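Local coordinates for protein alpha-1,3-glucanase (Bacillus circulans, PDB 5ZRU) that probably hydrolyses alpha-1,3-glucan as a GH87-type enzyme, this chain being the catalytic unit of a longer protein with carbohydrate-binding modules, at residues Met83-Gly94 with Val108-Tyr118; Ala49-Pro58 with Ser163-Leu171. All coordinates share one frame; numbering follows the deposited sequence.

How the interactions relate
Both interactions belong to the N-terminal beta domain that sits beside the right-handed parallel beta-helix, and each includes protein ligands of a calcium ion. Interaction 2 is the more buried: it pairs strand 53-57 with strand 166-174 inside an antiparallel sheet, and its calcium is gripped directly by side-chain and backbone oxygens. Interaction 1 is only partly buried; its hairpin pairing soon gives way to loops, and its calcium is bound by two backbone carbonyls and five waters. The two meet where Met83 CE lies 3.7 Å from Leu164 CD1 and Leu110 CD1 lies 3.8 Å from Tyr166 CE2, with centres about 15 Å apart.

Interaction 1: Met83-Gly94 with Val108-Tyr118; sequences MPDSANGMGLNG and VPLTSYYSWQY. With CA (calcium ion), chain I; PE5 (3,6,9,12,15,18,21,24-octaoxahexacosan-1-ol), chain C.
Asp85, Met83 and Ser112 carry this contact, and each bridges in its own way. The carboxylate of Asp85 lies nearly coplanar with the ring of Tyr118, and OD2 accepts a short hydrogen bond from Tyr118 OH (2.5 Å) through its anti lone pair. On the way there, Asp85 CB passes over one face of the Trp116 indole, a CH-pi contact 3.9 Å from the centroid of the five-membered ring. The N-H at NE1 of the same indole donates to Met83 O at 2.9 Å in a bent bond, the oxygen tilted out of the ring plane. In Met83, CG sits between the backbone N and carbonyl carbon (chi1 69°) and chi2 is extended, which sets SD 3.5 Å from Thr111 C and also against Leu110 CB. Ser112 OG works in both directions: it donates to Pro84 O (2.6 Å) and accepts from Leu92 N (2.9 Å). Beyond it the chains become the antiparallel hairpin of strands 93-100 and 103-111, with Gly94 and Leu110 a hydrogen-bonded pair. Calcium is held by Ser115 O, Trp116 O and five waters. One water lies 2.7 Å from Asp85 OD2 and probably donates to it; another donates to Ser112 O and, weakly, to Asp85 OD1. Asp85 thus acts as a second-shell acidic group, its negative charge probably helping to balance a cation that has no carboxylate in its first shell here.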
loop_
_atom_site.group_PDB
_atom_site.type_symbol
_atom_site.label_atom_id
_atom_site.label_comp_id
_atom_site.label_asym_id
_atom_site.label_seq_id
_atom_site.Cartn_x
_atom_site.Cartn_y
_atom_site.Cartn_z
ATOM N N MET A 83 5.875 -9.151 15.425
ATOM C CA MET A 83 6.829 -9.712 16.373
ATOM C C MET A 83 7.799 -8.600 16.761
ATOM O O MET A 83 7.894 -7.589 16.066
ATOM C CB MET A 83 7.576 -10.921 15.781
ATOM C CG MET A 83 8.545 -10.568 14.655
ATOM S SD MET A 83 9.247 -12.041 13.887
ATOM C CE MET A 83 10.511 -12.549 15.047
ATOM N N PRO A 84 8.504 -8.752 17.887
ATOM C CA PRO A 84 9.318 -7.631 18.382
ATOM C C PRO A 84 10.509 -7.336 17.484
ATOM O O PRO A 84 11.053 -8.215 16.808
ATOM C CB PRO A 84 9.793 -8.112 19.764
ATOM C CG PRO A 84 8.957 -9.336 20.083
ATOM C CD PRO A 84 8.597 -9.931 18.761
ATOM N N ASP A 85 10.922 -6.074 17.513
ATOM C CA ASP A 85 12.197 -5.630 16.972
ATOM C C ASP A 85 13.327 -5.972 17.950
ATOM O O ASP A 85 13.099 -6.279 19.130
ATOM C CB ASP A 85 12.133 -4.115 16.715
ATOM C CG ASP A 85 13.205 -3.605 15.751
ATOM O OD1 ASP A 85 13.968 -4.405 15.184
ATOM O OD2 ASP A 85 13.275 -2.371 15.566
ATOM N N SER A 86 14.554 -5.932 17.446
ATOM C CA SER A 86 15.712 -6.036 18.324
ATOM C C SER A 86 16.060 -4.667 18.887
ATOM O O SER A 86 15.589 -3.632 18.408
ATOM C CB SER A 86 16.914 -6.607 17.575
ATOM O OG SER A 86 17.309 -5.721 16.536
ATOM N N ALA A 87 16.916 -4.660 19.916
ATOM C CA ALA A 87 17.317 -3.393 20.515
ATOM C C ALA A 87 18.098 -2.532 19.534
ATOM O O ALA A 87 18.000 -1.301 19.577
ATOM C CB ALA A 87 18.140 -3.642 21.784
ATOM N N ASN A 88 18.883 -3.142 18.649
ATOM C CA ASN A 88 19.643 -2.367 17.677
ATOM C C ASN A 88 18.867 -2.101 16.391
ATOM O O ASN A 88 19.449 -1.599 15.422
ATOM C CB ASN A 88 20.981 -3.047 17.363
ATOM C CG ASN A 88 20.831 -4.376 16.645
ATOM O OD1 ASN A 88 19.739 -4.777 16.251
ATOM N ND2 ASN A 88 21.953 -5.066 16.468
ATOM N N GLY A 89 17.580 -2.432 16.352
ATOM C CA GLY A 89 16.796 -2.124 15.172
ATOM C C GLY A 89 17.081 -2.971 13.951
ATOM O O GLY A 89 16.536 -2.684 12.877
ATOM N N MET A 90 17.908 -4.012 14.070
ATOM C CA MET A 90 18.150 -4.880 12.924
ATOM C C MET A 90 17.068 -5.937 12.756
ATOM O O MET A 90 17.032 -6.608 11.718
ATOM C CB MET A 90 19.513 -5.565 13.043
ATOM C CG MET A 90 20.690 -4.604 12.962
ATOM S SD MET A 90 20.718 -3.736 11.374
ATOM C CE MET A 90 20.872 -5.115 10.253
ATOM N N GLY A 91 16.197 -6.106 13.743
ATOM C CA GLY A 91 15.161 -7.114 13.688
ATOM C C GLY A 91 15.584 -8.415 14.348
ATOM O O GLY A 91 16.755 -8.659 14.650
ATOM N N LEU A 92 14.591 -9.269 14.571
ATOM C CA LEU A 92 14.789 -10.589 15.147
ATOM C C LEU A 92 14.236 -11.641 14.195
ATOM O O LEU A 92 13.283 -11.387 13.453
ATOM C CB LEU A 92 14.086 -10.707 16.507
ATOM C CG LEU A 92 14.602 -9.786 17.614
ATOM C CD1 LEU A 92 13.645 -9.826 18.795
ATOM C CD2 LEU A 92 16.011 -10.209 18.029
ATOM N N ASN A 93 14.829 -12.827 14.224
ATOM C CA ASN A 93 14.325 -13.954 13.452
ATOM C C ASN A 93 13.620 -14.935 14.378
ATOM O O ASN A 93 14.081 -15.190 15.496
ATOM C CB ASN A 93 15.460 -14.648 12.701
ATOM C CG ASN A 93 16.131 -13.728 11.693
ATOM O OD1 ASN A 93 15.519 -12.784 11.206
ATOM N ND2 ASN A 93 17.386 -14.012 11.366
ATOM N N GLY A 94 12.516 -15.484 13.907
ATOM C CA GLY A 94 11.692 -16.367 14.711
ATOM C C GLY A 94 10.852 -17.240 13.823
ATOM O O GLY A 94 11.228 -17.523 12.671
ATOM N N VAL A 108 6.787 -21.858 9.918
ATOM C CA VAL A 108 6.920 -20.718 9.016
ATOM C C VAL A 108 7.957 -19.769 9.607
ATOM O O VAL A 108 7.721 -19.217 10.692
ATOM C CB VAL A 108 5.578 -20.000 8.813
ATOM C CG1 VAL A 108 5.767 -18.754 7.943
ATOM C CG2 VAL A 108 4.588 -20.933 8.174
ATOM N N PRO A 109 9.090 -19.550 8.948
ATOM C CA PRO A 109 10.050 -18.565 9.455
ATOM C C PRO A 109 9.483 -17.156 9.360
ATOM O O PRO A 109 8.749 -16.819 8.426
ATOM C CB PRO A 109 11.268 -18.738 8.534
ATOM C CG PRO A 109 11.028 -20.017 7.773
ATOM C CD PRO A 109 9.544 -20.180 7.697
ATOM N N LEU A 110 9.843 -16.334 10.348
ATOM C CA LEU A 110 9.355 -14.971 10.497
ATOM C C LEU A 110 10.511 -14.058 10.868
ATOM O O LEU A 110 11.490 -14.496 11.482
ATOM C CB LEU A 110 8.272 -14.868 11.593
ATOM C CG LEU A 110 7.035 -15.741 11.403
ATOM C CD1 LEU A 110 6.196 -15.678 12.667
ATOM C CD2 LEU A 110 6.240 -15.273 10.176
ATOM N N THR A 111 10.387 -12.777 10.524
ATOM C CA THR A 111 11.413 -11.818 10.920
ATOM C C THR A 111 10.770 -10.451 11.106
ATOM O O THR A 111 9.752 -10.138 10.472
ATOM C CB THR A 111 12.560 -11.747 9.894
ATOM O OG1 THR A 111 13.583 -10.856 10.369
ATOM C CG2 THR A 111 12.052 -11.236 8.543
ATOM N N SER A 112 11.360 -9.642 11.993
ATOM C CA SER A 112 10.999 -8.230 12.089
ATOM C C SER A 112 11.998 -7.342 11.362
ATOM O O SER A 112 11.932 -6.117 11.498
ATOM C CB SER A 112 10.847 -7.791 13.556
ATOM O OG SER A 112 11.965 -8.157 14.358
ATOM N N TYR A 113 12.891 -7.942 10.563
ATOM C CA TYR A 113 13.898 -7.195 9.802
ATOM C C TYR A 113 13.277 -6.090 8.953
ATOM O O TYR A 113 13.761 -4.951 8.946
ATOM C CB TYR A 113 14.683 -8.157 8.904
ATOM C CG TYR A 113 15.667 -7.477 7.959
ATOM C CD1 TYR A 113 16.948 -7.139 8.391
ATOM C CD2 TYR A 113 15.319 -7.183 6.641
ATOM C CE1 TYR A 113 17.864 -6.529 7.544
ATOM C CE2 TYR A 113 16.237 -6.556 5.775
ATOM C CZ TYR A 113 17.503 -6.243 6.242
ATOM O OH TYR A 113 18.420 -5.643 5.421
ATOM N N TYR A 114 12.229 -6.424 8.189
ATOM C CA TYR A 114 11.673 -5.466 7.238
ATOM C C TYR A 114 10.900 -4.357 7.929
ATOM O O TYR A 114 10.929 -3.201 7.484
ATOM C CB TYR A 114 10.741 -6.169 6.257
ATOM C CG TYR A 114 11.379 -7.311 5.537
ATOM C CD1 TYR A 114 12.265 -7.092 4.490
ATOM C CD2 TYR A 114 11.073 -8.620 5.889
ATOM C CE1 TYR A 114 12.847 -8.163 3.817
ATOM C CE2 TYR A 114 11.637 -9.684 5.228
ATOM C CZ TYR A 114 12.529 -9.454 4.200
ATOM O OH TYR A 114 13.073 -10.552 3.560
ATOM N N SER A 115 10.159 -4.704 8.977
ATOM C CA SER A 115 9.184 -3.826 9.599
ATOM C C SER A 115 9.864 -2.998 10.690
ATOM O O SER A 115 11.087 -3.043 10.857
ATOM C CB SER A 115 8.014 -4.663 10.132
ATOM O OG SER A 115 8.487 -5.752 10.934
ATOM N N TRP A 116 9.059 -2.224 11.424
ATOM C CA TRP A 116 9.446 -1.346 12.533
ATOM C C TRP A 116 10.237 -0.127 12.063
ATOM O O TRP A 116 11.393 -0.241 11.635
ATOM C CB TRP A 116 10.222 -2.115 13.613
ATOM C CG TRP A 116 9.359 -3.122 14.325
ATOM C CD1 TRP A 116 9.093 -4.398 13.917
ATOM C CD2 TRP A 116 8.638 -2.938 15.556
ATOM N NE1 TRP A 116 8.254 -5.017 14.813
ATOM C CE2 TRP A 116 7.954 -4.143 15.822
ATOM C CE3 TRP A 116 8.505 -1.872 16.458
ATOM C CZ2 TRP A 116 7.162 -4.324 16.960
ATOM C CZ3 TRP A 116 7.710 -2.050 17.586
ATOM C CH2 TRP A 116 7.042 -3.267 17.820
ATOM N N GLN A 117 9.586 1.034 12.131
ATOM C CA GLN A 117 10.149 2.350 11.845
ATOM C C GLN A 117 9.757 3.279 12.983
ATOM O O GLN A 117 8.655 3.170 13.521
ATOM C CB GLN A 117 9.626 2.920 10.519
ATOM C CG GLN A 117 10.103 2.171 9.285
ATOM C CD GLN A 117 11.498 2.606 8.884
ATOM O OE1 GLN A 117 11.654 3.591 8.170
ATOM N NE2 GLN A 117 12.518 1.879 9.348
ATOM N N TYR A 118 10.649 4.214 13.334
ATOM C CA TYR A 118 10.515 4.946 14.588
ATOM C C TYR A 118 10.513 6.453 14.343
ATOM O O TYR A 118 11.321 6.965 13.564
ATOM C CB TYR A 118 11.642 4.542 15.560
ATOM C CG TYR A 118 11.632 3.066 15.910
ATOM C CD1 TYR A 118 10.889 2.594 16.994
ATOM C CD2 TYR A 118 12.369 2.141 15.161
ATOM C CE1 TYR A 118 10.878 1.250 17.320
ATOM C CE2 TYR A 118 12.366 0.791 15.483
ATOM C CZ TYR A 118 11.614 0.353 16.562
ATOM O OH TYR A 118 11.605 -0.983 16.884
HETATM CA CA CA I . 13.071 -1.916 11.196
HETATM C C48 PE5 C . 17.367 -12.166 2.034
HETATM C C50 PE5 C . 16.560 -11.185 2.892
HETATM O O1 PE5 C . 16.718 -11.492 4.252
HETATM C C1 PE5 C . 16.078 -10.612 5.135
HETATM C C2 PE5 C . 16.141 -11.139 6.571
HETATM O O2 PE5 C . 15.416 -12.333 6.668
HETATM C C3 PE5 C . 15.510 -13.005 7.892
HETATM C C4 PE5 C . 14.722 -14.319 7.821
HETATM O O3 PE5 C . 13.390 -14.060 7.468
HETATM C C5 PE5 C . 12.521 -15.161 7.447
HETATM C C6 PE5 C . 11.697 -15.175 6.151
HETATM O O4 PE5 C . 10.511 -14.431 6.270
HETATM C C7 PE5 C . 10.154 -13.661 5.151
HETATM C C8 PE5 C . 10.129 -14.526 3.888
HETATM O O5 PE5 C . 10.129 -13.704 2.764
HETATM C C9 PE5 C . 10.373 -14.364 1.551
HETATM C C10 PE5 C . 9.063 -14.474 0.784
HETATM O O6 PE5 C . 8.835 -15.810 0.449
HETATM C C11 PE5 C . 7.501 -16.123 0.170
HETATM C C12 PE5 C . 7.320 -17.633 0.109
HETATM O O7 PE5 C . 6.898 -17.936 -1.184
HETATM C C13 PE5 C . 5.920 -18.931 -1.272
HETATM C C14 PE5 C . 6.023 -19.582 -2.649
HETATM O O8 PE5 C . 7.375 -19.633 -3.007
HETATM C C15 PE5 C . 7.653 -20.145 -4.285
HETATM C C16 PE5 C . 8.481 -21.430 -4.150
HETATM O O52 PE5 C . 9.814 -21.207 -4.520
HETATM O O HOH W 1 6.721 -7.025 13.003
HETATM O O HOH W 2 13.145 -4.010 12.652
HETATM O O HOH W 3 14.029 -1.182 13.237
HETATM O O HOH W 4 15.048 -3.281 10.593
HETATM O O HOH W 5 12.601 -1.463 8.922
HETATM O O HOH W 6 14.675 -0.123 10.609
#

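Interaction 2: Ala49-Pro58 with Ser163-Leu171; sequences ASGQRYIALP and SLEYGVDFL. With CA (calcium ion), chain M.
Asp169 reaches across to Ser50, and its carboxylate joins the two segments at a calcium ion. From CB, the side chain runs with CG anti to the backbone N (chi1 -169°), which carries it towards the residues just ahead of strand 53-57. CG lies 3.4 Å from Ser50 OG, and the two oxygens divide their work. OD1 binds calcium at 2.4 Å, beside Ser50 OG, a second ligand of the same ion. OD2 accepts a nearly straight hydrogen bond from Ser50 N (2.8 Å), which comes from the syn side but 24° out of the carboxylate plane, and also forms a salt bridge with Arg80, so that both ends of the carboxylate are fixed. Ser50 O, Arg53 O and a water add to the calcium shell, which Asp22 and Thr23 complete. Ile55 and Leu57 form hydrogen-bonded pairs with Val168 and Tyr166, the short strand axes running antiparallel at 154°. Between them Ala56 faces Gly167, whose CA meets the edge of the Tyr54 ring, CE2 being 3.6 Å away. Leu57 CD1 packs on Val168 CG2 at 3.7 Å, on the face shared with Ile55 and Tyr166. At the exposed end, the extended Glu165 lays OE1 3.6 Å from Pro58 CB, while a water links its OE2 to Tyr54 OH. At a classic beta bulge beside the metal, strand 166-174 sets two residues, Asp169 and Phe170, opposite the single Arg80 of strand 76-82. This is antiparallel sheet pairing ending in a calcium site, in a domain whose sequence family belongs to the galactose-binding-domain-like clan of beta-sandwich folds.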
loop_
_atom_site.group_PDB
_atom_site.type_symbol
_atom_site.label_atom_id
_atom_site.label_comp_id
_atom_site.label_asym_id
_atom_site.label_seq_id
_atom_site.Cartn_x
_atom_site.Cartn_y
_atom_site.Cartn_z
ATOM N N ALA A 49 -3.349 -3.060 13.914
ATOM C CA ALA A 49 -4.037 -4.270 13.477
ATOM C C ALA A 49 -5.333 -3.918 12.755
ATOM O O ALA A 49 -5.961 -2.891 13.034
ATOM C CB ALA A 49 -4.347 -5.175 14.672
ATOM N N SER A 50 -5.746 -4.780 11.817
ATOM C CA SER A 50 -7.038 -4.549 11.180
ATOM C C SER A 50 -8.126 -4.539 12.249
ATOM O O SER A 50 -8.119 -5.354 13.181
ATOM C CB SER A 50 -7.337 -5.607 10.109
ATOM O OG SER A 50 -7.520 -6.888 10.700
ATOM N N GLY A 51 -9.029 -3.567 12.152
ATOM C CA GLY A 51 -10.066 -3.418 13.153
ATOM C C GLY A 51 -9.541 -3.097 14.539
ATOM O O GLY A 51 -10.287 -3.203 15.518
ATOM N N GLN A 52 -8.262 -2.694 14.625
ATOM C CA GLN A 52 -7.597 -2.359 15.887
ATOM C C GLN A 52 -7.683 -3.506 16.897
ATOM O O GLN A 52 -7.809 -3.291 18.106
ATOM C CB GLN A 52 -8.151 -1.058 16.473
ATOM C CG GLN A 52 -7.980 0.144 15.522
ATOM C CD GLN A 52 -9.033 0.170 14.424
ATOM O OE1 GLN A 52 -10.233 0.016 14.689
ATOM N NE2 GLN A 52 -8.591 0.360 13.189
ATOM N N ARG A 53 -7.600 -4.739 16.396
ATOM C CA ARG A 53 -7.693 -5.936 17.221
ATOM C C ARG A 53 -6.816 -7.022 16.614
ATOM O O ARG A 53 -6.838 -7.216 15.404
ATOM C CB ARG A 53 -9.137 -6.451 17.303
ATOM C CG ARG A 53 -10.099 -5.534 18.026
ATOM C CD ARG A 53 -11.530 -5.815 17.614
ATOM N NE ARG A 53 -12.005 -7.090 18.136
ATOM C CZ ARG A 53 -12.449 -7.264 19.377
ATOM N NH1 ARG A 53 -12.464 -6.243 20.226
ATOM N NH2 ARG A 53 -12.869 -8.457 19.777
ATOM N N TYR A 54 -6.053 -7.729 17.445
ATOM C CA TYR A 54 -5.319 -8.893 16.964
ATOM C C TYR A 54 -5.171 -9.886 18.106
ATOM O O TYR A 54 -5.499 -9.589 19.257
ATOM C CB TYR A 54 -3.950 -8.507 16.381
ATOM C CG TYR A 54 -2.903 -8.081 17.399
ATOM C CD1 TYR A 54 -2.883 -6.780 17.909
ATOM C CD2 TYR A 54 -1.920 -8.970 17.825
ATOM C CE1 TYR A 54 -1.897 -6.378 18.827
ATOM C CE2 TYR A 54 -0.934 -8.581 18.740
ATOM C CZ TYR A 54 -0.929 -7.282 19.234
ATOM O OH TYR A 54 0.046 -6.896 20.132
ATOM N N ILE A 55 -4.687 -11.083 17.771
ATOM C CA ILE A 55 -4.486 -12.148 18.752
ATOM C C ILE A 55 -3.009 -12.192 19.110
ATOM O O ILE A 55 -2.152 -12.418 18.246
ATOM C CB ILE A 55 -4.964 -13.511 18.223
ATOM C CG1 ILE A 55 -6.442 -13.451 17.857
ATOM C CG2 ILE A 55 -4.725 -14.603 19.269
ATOM C CD1 ILE A 55 -6.735 -14.068 16.514
ATOM N N ALA A 56 -2.707 -11.987 20.386
ATOM C CA ALA A 56 -1.346 -12.128 20.875
ATOM C C ALA A 56 -1.081 -13.583 21.242
ATOM O O ALA A 56 -1.917 -14.232 21.888
ATOM C CB ALA A 56 -1.103 -11.216 22.079
ATOM N N LEU A 57 0.081 -14.091 20.813
ATOM C CA LEU A 57 0.595 -15.411 21.160
ATOM C C LEU A 57 1.836 -15.227 22.033
ATOM O O LEU A 57 2.972 -15.255 21.538
ATOM C CB LEU A 57 0.922 -16.216 19.898
ATOM C CG LEU A 57 -0.179 -16.243 18.830
ATOM C CD1 LEU A 57 0.264 -17.036 17.599
ATOM C CD2 LEU A 57 -1.473 -16.802 19.398
ATOM N N PRO A 58 1.658 -15.003 23.336
ATOM C CA PRO A 58 2.803 -14.607 24.165
ATOM C C PRO A 58 3.698 -15.754 24.577
ATOM O O PRO A 58 4.862 -15.505 24.918
ATOM C CB PRO A 58 2.145 -13.967 25.401
ATOM C CG PRO A 58 0.698 -13.833 25.074
ATOM C CD PRO A 58 0.383 -14.869 24.055
ATOM N N SER A 163 11.439 -17.032 23.160
ATOM C CA SER A 163 10.735 -16.254 24.173
ATOM C C SER A 163 9.888 -15.131 23.595
ATOM O O SER A 163 9.311 -14.354 24.369
ATOM C CB SER A 163 11.733 -15.617 25.151
ATOM O OG SER A 163 12.458 -16.589 25.863
ATOM N N LEU A 164 9.838 -14.982 22.276
ATOM C CA LEU A 164 9.240 -13.791 21.694
ATOM C C LEU A 164 7.725 -13.889 21.716
ATOM O O LEU A 164 7.153 -14.963 21.503
ATOM C CB LEU A 164 9.730 -13.585 20.255
ATOM C CG LEU A 164 11.238 -13.555 20.029
ATOM C CD1 LEU A 164 11.561 -13.313 18.548
ATOM C CD2 LEU A 164 11.907 -12.513 20.911
ATOM N N GLU A 165 7.069 -12.759 21.977
ATOM C CA GLU A 165 5.630 -12.672 21.804
ATOM C C GLU A 165 5.335 -12.328 20.353
ATOM O O GLU A 165 5.866 -11.351 19.819
ATOM C CB GLU A 165 5.010 -11.626 22.732
ATOM C CG GLU A 165 3.557 -11.278 22.382
ATOM C CD GLU A 165 2.840 -10.480 23.470
ATOM O OE1 GLU A 165 3.210 -10.614 24.655
ATOM O OE2 GLU A 165 1.898 -9.719 23.145
ATOM N N TYR A 166 4.507 -13.142 19.723
ATOM C CA TYR A 166 4.045 -12.901 18.367
ATOM C C TYR A 166 2.607 -12.404 18.419
ATOM O O TYR A 166 1.894 -12.596 19.405
ATOM C CB TYR A 166 4.130 -14.191 17.537
ATOM C CG TYR A 166 5.527 -14.716 17.369
ATOM C CD1 TYR A 166 6.108 -15.517 18.341
ATOM C CD2 TYR A 166 6.272 -14.414 16.234
ATOM C CE1 TYR A 166 7.394 -15.992 18.192
ATOM C CE2 TYR A 166 7.550 -14.890 16.074
ATOM C CZ TYR A 166 8.106 -15.686 17.060
ATOM O OH TYR A 166 9.384 -16.159 16.907
ATOM N N GLY A 167 2.190 -11.742 17.361
ATOM C CA GLY A 167 0.788 -11.399 17.187
ATOM C C GLY A 167 0.318 -11.836 15.818
ATOM O O GLY A 167 1.058 -11.735 14.843
ATOM N N VAL A 168 -0.916 -12.327 15.753
ATOM C CA VAL A 168 -1.523 -12.692 14.474
ATOM C C VAL A 168 -2.771 -11.851 14.275
ATOM O O VAL A 168 -3.700 -11.901 15.090
ATOM C CB VAL A 168 -1.857 -14.190 14.392
ATOM C CG1 VAL A 168 -2.435 -14.525 13.025
ATOM C CG2 VAL A 168 -0.604 -15.013 14.643
ATOM N N ASP A 169 -2.809 -11.108 13.167
ATOM C CA ASP A 169 -3.966 -10.289 12.809
ATOM C C ASP A 169 -4.991 -11.112 12.026
ATOM O O ASP A 169 -6.130 -11.299 12.473
ATOM C CB ASP A 169 -3.478 -9.074 12.002
ATOM C CG ASP A 169 -4.537 -8.014 11.808
ATOM O OD1 ASP A 169 -5.676 -8.176 12.304
ATOM O OD2 ASP A 169 -4.222 -7.004 11.133
ATOM N N PHE A 170 -4.594 -11.637 10.870
ATOM C CA PHE A 170 -5.530 -12.409 10.060
ATOM C C PHE A 170 -4.755 -13.348 9.149
ATOM O O PHE A 170 -3.542 -13.225 8.980
ATOM C CB PHE A 170 -6.456 -11.504 9.230
ATOM C CG PHE A 170 -5.730 -10.545 8.305
ATOM C CD1 PHE A 170 -5.155 -10.989 7.124
ATOM C CD2 PHE A 170 -5.678 -9.192 8.594
ATOM C CE1 PHE A 170 -4.485 -10.099 6.258
ATOM C CE2 PHE A 170 -5.023 -8.294 7.730
ATOM C CZ PHE A 170 -4.432 -8.756 6.567
ATOM N N LEU A 171 -5.489 -14.288 8.563
ATOM C CA LEU A 171 -5.047 -15.055 7.410
ATOM C C LEU A 171 -5.912 -14.700 6.209
ATOM O O LEU A 171 -7.101 -14.396 6.345
ATOM C CB LEU A 171 -5.143 -16.564 7.662
ATOM C CG LEU A 171 -4.451 -17.126 8.905
ATOM C CD1 LEU A 171 -4.645 -18.653 8.972
ATOM C CD2 LEU A 171 -2.982 -16.765 8.884
HETATM CA CA CA M . -7.742 -7.689 13.320
HETATM O O HOH W 7 1.803 -8.929 20.424
HETATM O O HOH W 8 6.950 -13.937 25.634
HETATM O O HOH W 9 -10.208 -7.598 13.427
#